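Local coordinates for protein 6-phospho-beta-glucosidase BglT (Thermotoga maritima, PDB 1UP7) that hydrolyses cellobiose 6'-phosphate to glucose 6-phosphate and glucose, using NAD+ and a manganese ion as cofactors, at residues L23-Y37 / R58-A70. Sequence-based numbering, arbitrary orientation.
Sequences LDISEDVRIDEVIFY and RFKVLISDTFEGA
Strands 33-37 and 60-63 pair in parallel in the Rossmann-type NAD-binding domain, the second strand forming an outer edge of the six-stranded sheet and helix 41-55 making the beta-alpha-beta crossover between them. Five backbone hydrogen bonds join the two segments: K60 N to D32 O, V34 N to K60 O (2.9 Å), L62 N to V34 O, F36 N to L62 O (2.7 Å) and S64 N to F36 O. Backbone groups of E33, I35 and Y37 hydrogen-bond instead to I5 and V7 of strand 4-8. The D32 carboxylate is held by a salt bridge from R30 and by M3 N. Beside I35 and L62, the E33 carboxylate touches L62 CD1 but is held by a salt bridge to R4. R4 NH1 also donates to the carbonyl oxygens of G69 and A70. At the start of helix 67-71, T66 OG1 caps G69 N. Y37, its CG anti to the backbone nitrogen (chi1 170°), lies across this turn: F67 N sits over the ring centre, 3.6 Å above its plane, while S64 O meets the edge in plane, 3.4 Å from Y37 CD1. Cut back to alanine, this position would probably leave the T66-F67 peptide uncovered and cost NAD a contact. At the other end F59 receives V34 CG2 over its face in a CH-pi contact, with L23 CD2 at its CE2. L23 CD2 also covers one face of the R58 guanidinium. A salt bridge joins R58 NH2 to E27 OE1 (3.5 Å), and one water accepts from R58 NE while donating to S26 OG, whose hydroxyl donates to L23 O at 2.9 Å, on the same face of the carbonyl plane as S26 N.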
ATOM      1  N   LEU A  23      34.152 -23.354  13.330  1.00 18.64           N
ATOM      2  CA  LEU A  23      34.712 -24.696  13.336  1.00 18.92           C
ATOM      3  C   LEU A  23      33.609 -25.735  13.230  1.00 19.11           C
ATOM      4  O   LEU A  23      33.754 -26.713  12.512  1.00 18.91           O
ATOM      5  CB  LEU A  23      35.545 -24.952  14.602  1.00 18.23           C
ATOM      6  CG  LEU A  23      36.968 -24.357  14.664  1.00 19.45           C
ATOM      7  CD1 LEU A  23      37.498 -24.347  16.118  1.00 17.85           C
ATOM      8  CD2 LEU A  23      37.979 -25.004  13.688  1.00 14.99           C
ATOM      9  N   ASP A  24      32.512 -25.510  13.952  1.00 19.78           N
ATOM     10  CA  ASP A  24      31.388 -26.443  14.000  1.00 20.72           C
ATOM     11  C   ASP A  24      30.701 -26.610  12.643  1.00 20.47           C
ATOM     12  O   ASP A  24      30.290 -27.702  12.302  1.00 21.05           O
ATOM     13  CB  ASP A  24      30.348 -26.001  15.044  1.00 21.45           C
ATOM     14  CG  ASP A  24      30.761 -26.310  16.491  1.00 24.50           C
ATOM     15  OD1 ASP A  24      31.747 -27.059  16.753  1.00 26.89           O
ATOM     16  OD2 ASP A  24      30.137 -25.820  17.468  1.00 28.92           O
ATOM     17  N   ILE A  25      30.563 -25.532  11.878  1.00 20.16           N
ATOM     18  CA  ILE A  25      29.942 -25.630  10.556  1.00 19.91           C
ATOM     19  C   ILE A  25      30.951 -26.069   9.480  1.00 20.44           C
ATOM     20  O   ILE A  25      30.558 -26.455   8.365  1.00 20.70           O
ATOM     21  CB  ILE A  25      29.183 -24.317  10.158  1.00 19.59           C
ATOM     22  CG1 ILE A  25      30.149 -23.133   9.942  1.00 18.91           C
ATOM     23  CG2 ILE A  25      28.075 -23.974  11.208  1.00 17.71           C
ATOM     24  CD1 ILE A  25      29.682 -22.142   8.901  1.00 15.12           C
ATOM     25  N   SER A  26      32.240 -26.066   9.836  1.00 20.49           N
ATOM     26  CA  SER A  26      33.314 -26.371   8.881  1.00 20.55           C
ATOM     27  C   SER A  26      33.305 -27.822   8.412  1.00 20.64           C
ATOM     28  O   SER A  26      34.002 -28.175   7.468  1.00 20.47           O
ATOM     29  CB  SER A  26      34.691 -25.957   9.433  1.00 20.37           C
ATOM     30  OG  SER A  26      35.328 -27.031  10.100  1.00 20.95           O
ATOM     31  N   GLU A  27      32.496 -28.647   9.061  1.00 21.40           N
ATOM     32  CA  GLU A  27      32.256 -30.026   8.624  1.00 22.18           C
ATOM     33  C   GLU A  27      31.127 -30.121   7.591  1.00 22.11           C
ATOM     34  O   GLU A  27      31.046 -31.104   6.855  1.00 22.36           O
ATOM     35  CB  GLU A  27      31.885 -30.909   9.821  1.00 22.84           C
ATOM     36  CG  GLU A  27      33.045 -31.395  10.688  1.00 25.63           C
ATOM     37  CD  GLU A  27      32.703 -31.323  12.179  1.00 29.50           C
ATOM     38  OE1 GLU A  27      32.505 -30.175  12.697  1.00 29.25           O
ATOM     39  OE2 GLU A  27      32.622 -32.415  12.826  1.00 29.15           O
ATOM     40  N   ASP A  28      30.238 -29.125   7.571  1.00 22.26           N
ATOM     41  CA  ASP A  28      29.122 -29.093   6.617  1.00 22.58           C
ATOM     42  C   ASP A  28      29.484 -28.264   5.382  1.00 22.13           C
ATOM     43  O   ASP A  28      29.034 -28.572   4.283  1.00 22.26           O
ATOM     44  CB  ASP A  28      27.843 -28.506   7.261  1.00 23.10           C
ATOM     45  CG  ASP A  28      27.449 -29.193   8.587  1.00 26.05           C
ATOM     46  OD1 ASP A  28      27.499 -30.450   8.665  1.00 29.44           O
ATOM     47  OD2 ASP A  28      27.061 -28.544   9.604  1.00 28.20           O
ATOM     48  N   VAL A  29      30.256 -27.189   5.579  1.00 21.46           N
ATOM     49  CA  VAL A  29      30.642 -26.317   4.479  1.00 21.22           C
ATOM     50  C   VAL A  29      32.152 -26.068   4.490  1.00 21.23           C
ATOM     51  O   VAL A  29      32.804 -26.094   5.536  1.00 21.17           O
ATOM     52  CB  VAL A  29      29.844 -24.964   4.461  1.00 21.77           C
ATOM     53  CG1 VAL A  29      28.344 -25.214   4.295  1.00 22.15           C
ATOM     54  CG2 VAL A  29      30.103 -24.111   5.714  1.00 21.24           C
ATOM     55  N   ARG A  30      32.702 -25.829   3.313  1.00 21.03           N
ATOM     56  CA  ARG A  30      34.121 -25.632   3.164  1.00 21.01           C
ATOM     57  C   ARG A  30      34.500 -24.188   3.560  1.00 20.67           C
ATOM     58  O   ARG A  30      33.911 -23.216   3.082  1.00 20.89           O
ATOM     59  CB  ARG A  30      34.521 -26.029   1.743  1.00 20.95           C
ATOM     60  CG  ARG A  30      35.528 -25.147   1.061  1.00 23.50           C
ATOM     61  CD  ARG A  30      36.137 -25.792  -0.175  1.00 24.86           C
ATOM     62  NE  ARG A  30      37.500 -25.332  -0.416  1.00 25.90           N
ATOM     63  CZ  ARG A  30      38.443 -26.072  -0.996  1.00 27.40           C
ATOM     64  NH1 ARG A  30      38.176 -27.318  -1.390  1.00 26.34           N
ATOM     65  NH2 ARG A  30      39.661 -25.568  -1.176  1.00 26.99           N
ATOM     66  N   ILE A  31      35.434 -24.066   4.496  1.00 20.00           N
ATOM     67  CA  ILE A  31      35.994 -22.776   4.862  1.00 19.27           C
ATOM     68  C   ILE A  31      37.505 -22.867   4.665  1.00 19.34           C
ATOM     69  O   ILE A  31      38.168 -23.676   5.306  1.00 19.14           O
ATOM     70  CB  ILE A  31      35.642 -22.404   6.337  1.00 19.43           C
ATOM     71  CG1 ILE A  31      34.136 -22.211   6.531  1.00 19.47           C
ATOM     72  CG2 ILE A  31      36.360 -21.106   6.780  1.00 18.87           C
ATOM     73  CD1 ILE A  31      33.731 -22.138   8.003  1.00 18.76           C
ATOM     74  N   ASP A  32      38.063 -22.045   3.783  1.00 19.50           N
ATOM     75  CA  ASP A  32      39.503 -22.149   3.528  1.00 20.08           C
ATOM     76  C   ASP A  32      40.314 -21.250   4.434  1.00 19.85           C
ATOM     77  O   ASP A  32      41.381 -21.634   4.901  1.00 19.15           O
ATOM     78  CB  ASP A  32      39.834 -21.896   2.066  1.00 20.41           C
ATOM     79  CG  ASP A  32      39.162 -22.884   1.165  1.00 22.28           C
ATOM     80  OD1 ASP A  32      39.708 -23.993   0.990  1.00 24.72           O
ATOM     81  OD2 ASP A  32      38.062 -22.653   0.614  1.00 25.49           O
ATOM     82  N   GLU A  33      39.800 -20.047   4.683  1.00 19.94           N
ATOM     83  CA  GLU A  33      40.479 -19.125   5.578  1.00 19.90           C
ATOM     84  C   GLU A  33      39.546 -18.146   6.284  1.00 19.05           C
ATOM     85  O   GLU A  33      38.492 -17.766   5.774  1.00 18.97           O
ATOM     86  CB  GLU A  33      41.628 -18.407   4.873  1.00 20.33           C
ATOM     87  CG  GLU A  33      41.251 -17.775   3.539  1.00 24.30           C
ATOM     88  CD  GLU A  33      42.452 -17.202   2.787  1.00 26.98           C
ATOM     89  OE1 GLU A  33      43.439 -17.942   2.620  1.00 27.90           O
ATOM     90  OE2 GLU A  33      42.409 -16.013   2.368  1.00 28.60           O
ATOM     91  N   VAL A  34      39.941 -17.795   7.498  1.00 18.45           N
ATOM     92  CA  VAL A  34      39.330 -16.709   8.237  1.00 18.10           C
ATOM     93  C   VAL A  34      40.393 -15.635   8.445  1.00 18.02           C
ATOM     94  O   VAL A  34      41.465 -15.901   8.995  1.00 17.55           O
ATOM     95  CB  VAL A  34      38.692 -17.192   9.554  1.00 17.58           C
ATOM     96  CG1 VAL A  34      38.031 -16.040  10.272  1.00 16.04           C
ATOM     97  CG2 VAL A  34      37.643 -18.290   9.237  1.00 18.10           C
ATOM     98  N   ILE A  35      40.109 -14.441   7.944  1.00 17.82           N
ATOM     99  CA  ILE A  35      41.045 -13.337   8.079  1.00 17.84           C
ATOM    100  C   ILE A  35      40.493 -12.251   9.005  1.00 17.57           C
ATOM    101  O   ILE A  35      39.315 -11.871   8.919  1.00 17.70           O
ATOM    102  CB  ILE A  35      41.438 -12.790   6.706  1.00 17.80           C
ATOM    103  CG1 ILE A  35      42.568 -11.765   6.850  1.00 18.01           C
ATOM    104  CG2 ILE A  35      40.242 -12.158   6.047  1.00 17.78           C
ATOM    105  CD1 ILE A  35      43.410 -11.602   5.565  1.00 22.27           C
ATOM    106  N   PHE A  36      41.369 -11.757   9.871  1.00 16.91           N
ATOM    107  CA  PHE A  36      41.000 -10.857  10.948  1.00 17.05           C
ATOM    108  C   PHE A  36      41.595  -9.479  10.728  1.00 17.27           C
ATOM    109  O   PHE A  36      42.758  -9.367  10.348  1.00 17.16           O
ATOM    110  CB  PHE A  36      41.473 -11.424  12.312  1.00 16.56           C
ATOM    111  CG  PHE A  36      40.789 -12.689  12.709  1.00 16.03           C
ATOM    112  CD1 PHE A  36      39.563 -12.650  13.388  1.00 16.65           C
ATOM    113  CD2 PHE A  36      41.334 -13.924  12.377  1.00 15.93           C
ATOM    114  CE1 PHE A  36      38.899 -13.829  13.765  1.00 17.03           C
ATOM    115  CE2 PHE A  36      40.680 -15.125  12.730  1.00 17.01           C
ATOM    116  CZ  PHE A  36      39.455 -15.072  13.447  1.00 16.73           C
ATOM    117  N   TYR A  37      40.781  -8.445  10.953  1.00 16.95           N
ATOM    118  CA  TYR A  37      41.237  -7.077  10.960  1.00 16.83           C
ATOM    119  C   TYR A  37      40.725  -6.390  12.229  1.00 17.18           C
ATOM    120  O   TYR A  37      39.581  -6.624  12.650  1.00 17.35           O
ATOM    121  CB  TYR A  37      40.768  -6.313   9.703  1.00 16.58           C
ATOM    122  CG  TYR A  37      41.053  -4.844   9.852  1.00 15.51           C
ATOM    123  CD1 TYR A  37      42.367  -4.387   9.873  1.00 14.51           C
ATOM    124  CD2 TYR A  37      40.032  -3.931  10.090  1.00 16.16           C
ATOM    125  CE1 TYR A  37      42.677  -3.059  10.067  1.00 14.66           C
ATOM    126  CE2 TYR A  37      40.324  -2.571  10.284  1.00 16.23           C
ATOM    127  CZ  TYR A  37      41.661  -2.147  10.266  1.00 16.47           C
ATOM    128  OH  TYR A  37      42.000  -0.822  10.469  1.00 15.50           O
ATOM    129  N   ARG A  58      42.520 -26.449  11.084  1.00 19.91           N
ATOM    130  CA  ARG A  58      41.353 -26.886  10.337  1.00 20.09           C
ATOM    131  C   ARG A  58      41.038 -25.941   9.175  1.00 19.72           C
ATOM    132  O   ARG A  58      40.518 -26.370   8.167  1.00 19.78           O
ATOM    133  CB  ARG A  58      40.145 -27.106  11.273  1.00 20.10           C
ATOM    134  CG  ARG A  58      40.192 -28.470  12.039  1.00 22.15           C
ATOM    135  CD  ARG A  58      39.372 -28.557  13.352  1.00 23.67           C
ATOM    136  NE  ARG A  58      37.976 -28.878  13.047  1.00 27.74           N
ATOM    137  CZ  ARG A  58      36.951 -28.879  13.919  1.00 29.71           C
ATOM    138  NH1 ARG A  58      37.136 -28.586  15.216  1.00 28.92           N
ATOM    139  NH2 ARG A  58      35.725 -29.189  13.479  1.00 29.26           N
ATOM    140  N   PHE A  59      41.354 -24.663   9.333  1.00 19.16           N
ATOM    141  CA  PHE A  59      41.425 -23.720   8.220  1.00 18.86           C
ATOM    142  C   PHE A  59      42.537 -22.718   8.501  1.00 19.07           C
ATOM    143  O   PHE A  59      43.042 -22.648   9.628  1.00 18.97           O
ATOM    144  CB  PHE A  59      40.085 -23.009   7.971  1.00 18.54           C
ATOM    145  CG  PHE A  59      39.380 -22.525   9.220  1.00 17.01           C
ATOM    146  CD1 PHE A  59      39.869 -21.450   9.961  1.00 15.88           C
ATOM    147  CD2 PHE A  59      38.196 -23.131   9.643  1.00 16.64           C
ATOM    148  CE1 PHE A  59      39.178 -20.985  11.125  1.00 14.90           C
ATOM    149  CE2 PHE A  59      37.490 -22.648  10.791  1.00 15.46           C
ATOM    150  CZ  PHE A  59      37.995 -21.582  11.523  1.00 13.30           C
ATOM    151  N   LYS A  60      42.929 -21.967   7.475  1.00 19.10           N
ATOM    152  CA  LYS A  60      43.964 -20.951   7.610  1.00 19.16           C
ATOM    153  C   LYS A  60      43.435 -19.768   8.423  1.00 18.61           C
ATOM    154  O   LYS A  60      42.307 -19.324   8.215  1.00 18.55           O
ATOM    155  CB  LYS A  60      44.447 -20.518   6.229  1.00 19.25           C
ATOM    156  CG  LYS A  60      45.440 -21.468   5.588  1.00 21.50           C
ATOM    157  CD  LYS A  60      45.802 -21.083   4.095  1.00 25.58           C
ATOM    158  CE  LYS A  60      46.053 -19.550   3.863  1.00 26.50           C
ATOM    159  NZ  LYS A  60      47.504 -19.099   4.022  1.00 26.61           N
ATOM    160  N   VAL A  61      44.239 -19.296   9.367  1.00 18.20           N
ATOM    161  CA  VAL A  61      43.908 -18.122  10.169  1.00 18.20           C
ATOM    162  C   VAL A  61      44.881 -16.987   9.835  1.00 18.29           C
ATOM    163  O   VAL A  61      46.092 -17.142   9.989  1.00 18.17           O
ATOM    164  CB  VAL A  61      44.015 -18.437  11.665  1.00 18.03           C
ATOM    165  CG1 VAL A  61      43.780 -17.187  12.509  1.00 16.60           C
ATOM    166  CG2 VAL A  61      43.078 -19.590  12.062  1.00 18.26           C
ATOM    167  N   LEU A  62      44.352 -15.855   9.384  1.00 18.21           N
ATOM    168  CA  LEU A  62      45.188 -14.758   8.917  1.00 18.11           C
ATOM    169  C   LEU A  62      44.854 -13.428   9.576  1.00 18.12           C
ATOM    170  O   LEU A  62      43.721 -13.179   9.961  1.00 17.89           O
ATOM    171  CB  LEU A  62      45.078 -14.638   7.387  1.00 18.07           C
ATOM    172  CG  LEU A  62      45.341 -15.925   6.595  1.00 19.06           C
ATOM    173  CD1 LEU A  62      44.855 -15.814   5.142  1.00 19.19           C
ATOM    174  CD2 LEU A  62      46.827 -16.319   6.682  1.00 17.35           C
ATOM    175  N   ILE A  63      45.862 -12.568   9.689  1.00 18.01           N
ATOM    176  CA  ILE A  63      45.638 -11.190  10.078  1.00 17.89           C
ATOM    177  C   ILE A  63      45.948 -10.282   8.885  1.00 17.95           C
ATOM    178  O   ILE A  63      46.976 -10.435   8.245  1.00 17.85           O
ATOM    179  CB  ILE A  63      46.497 -10.844  11.334  1.00 17.92           C
ATOM    180  CG1 ILE A  63      46.001 -11.646  12.566  1.00 17.16           C
ATOM    181  CG2 ILE A  63      46.447  -9.338  11.617  1.00 17.33           C
ATOM    182  CD1 ILE A  63      46.911 -11.580  13.785  1.00 15.40           C
ATOM    183  N   SER A  64      45.027  -9.374   8.575  1.00 17.71           N
ATOM    184  CA  SER A  64      45.285  -8.332   7.617  1.00 17.33           C
ATOM    185  C   SER A  64      45.529  -7.009   8.340  1.00 17.80           C
ATOM    186  O   SER A  64      44.772  -6.641   9.263  1.00 17.49           O
ATOM    187  CB  SER A  64      44.118  -8.202   6.678  1.00 16.26           C
ATOM    188  OG  SER A  64      44.278  -7.079   5.855  1.00 14.40           O
ATOM    189  N   ASP A  65      46.568  -6.294   7.907  1.00 17.75           N
ATOM    190  CA  ASP A  65      46.868  -4.962   8.439  1.00 18.05           C
ATOM    191  C   ASP A  65      45.841  -3.911   8.056  1.00 17.37           C
ATOM    192  O   ASP A  65      45.824  -2.865   8.665  1.00 17.34           O
ATOM    193  CB  ASP A  65      48.267  -4.490   7.995  1.00 18.63           C
ATOM    194  CG  ASP A  65      49.394  -5.210   8.716  1.00 19.76           C
ATOM    195  OD1 ASP A  65      49.183  -5.633   9.872  1.00 20.36           O
ATOM    196  OD2 ASP A  65      50.534  -5.385   8.192  1.00 21.38           O
ATOM    197  N   THR A  66      45.011  -4.187   7.052  1.00 17.06           N
ATOM    198  CA  THR A  66      44.031  -3.224   6.570  1.00 16.69           C
ATOM    199  C   THR A  66      42.646  -3.860   6.458  1.00 17.11           C
ATOM    200  O   THR A  66      42.522  -5.072   6.336  1.00 16.85           O
ATOM    201  CB  THR A  66      44.475  -2.714   5.210  1.00 15.77           C
ATOM    202  OG1 THR A  66      44.577  -3.839   4.320  1.00 13.76           O
ATOM    203  CG2 THR A  66      45.914  -2.090   5.292  1.00 14.10           C
ATOM    204  N   PHE A  67      41.616  -3.024   6.475  1.00 17.47           N
ATOM    205  CA  PHE A  67      40.270  -3.463   6.178  1.00 17.84           C
ATOM    206  C   PHE A  67      40.193  -4.047   4.761  1.00 18.11           C
ATOM    207  O   PHE A  67      39.633  -5.130   4.564  1.00 17.73           O
ATOM    208  CB  PHE A  67      39.281  -2.298   6.364  1.00 17.28           C
ATOM    209  CG  PHE A  67      37.872  -2.684   6.086  1.00 17.72           C
ATOM    210  CD1 PHE A  67      37.379  -2.635   4.792  1.00 15.29           C
ATOM    211  CD2 PHE A  67      37.047  -3.147   7.103  1.00 15.46           C
ATOM    212  CE1 PHE A  67      36.074  -3.036   4.522  1.00 15.87           C
ATOM    213  CE2 PHE A  67      35.742  -3.531   6.819  1.00 16.17           C
ATOM    214  CZ  PHE A  67      35.268  -3.472   5.518  1.00 14.37           C
ATOM    215  N   GLU A  68      40.748  -3.319   3.791  1.00 18.50           N
ATOM    216  CA  GLU A  68      40.648  -3.706   2.386  1.00 19.44           C
ATOM    217  C   GLU A  68      41.246  -5.103   2.169  1.00 18.53           C
ATOM    218  O   GLU A  68      40.666  -5.951   1.507  1.00 18.01           O
ATOM    219  CB  GLU A  68      41.334  -2.666   1.491  1.00 20.02           C
ATOM    220  CG  GLU A  68      41.118  -2.958   0.005  1.00 24.75           C
ATOM    221  CD  GLU A  68      41.150  -1.700  -0.887  1.00 31.22           C
ATOM    222  OE1 GLU A  68      40.694  -0.605  -0.412  1.00 31.82           O
ATOM    223  OE2 GLU A  68      41.626  -1.824  -2.067  1.00 31.85           O
ATOM    224  N   GLY A  69      42.410  -5.327   2.772  1.00 18.32           N
ATOM    225  CA  GLY A  69      43.097  -6.605   2.704  1.00 17.94           C
ATOM    226  C   GLY A  69      42.297  -7.756   3.307  1.00 17.91           C
ATOM    227  O   GLY A  69      42.440  -8.903   2.891  1.00 17.63           O
ATOM    228  N   ALA A  70      41.444  -7.447   4.278  1.00 17.41           N
ATOM    229  CA  ALA A  70      40.626  -8.463   4.887  1.00 17.33           C
ATOM    230  C   ALA A  70      39.445  -8.867   3.991  1.00 17.40           C
ATOM    231  O   ALA A  70      39.168 -10.063   3.871  1.00 17.03           O
ATOM    232  CB  ALA A  70      40.182  -8.032   6.307  1.00 16.11           C
TER
HETATM  233  O   HOH W   1      37.262 -29.074   9.836  1.00 39.13           O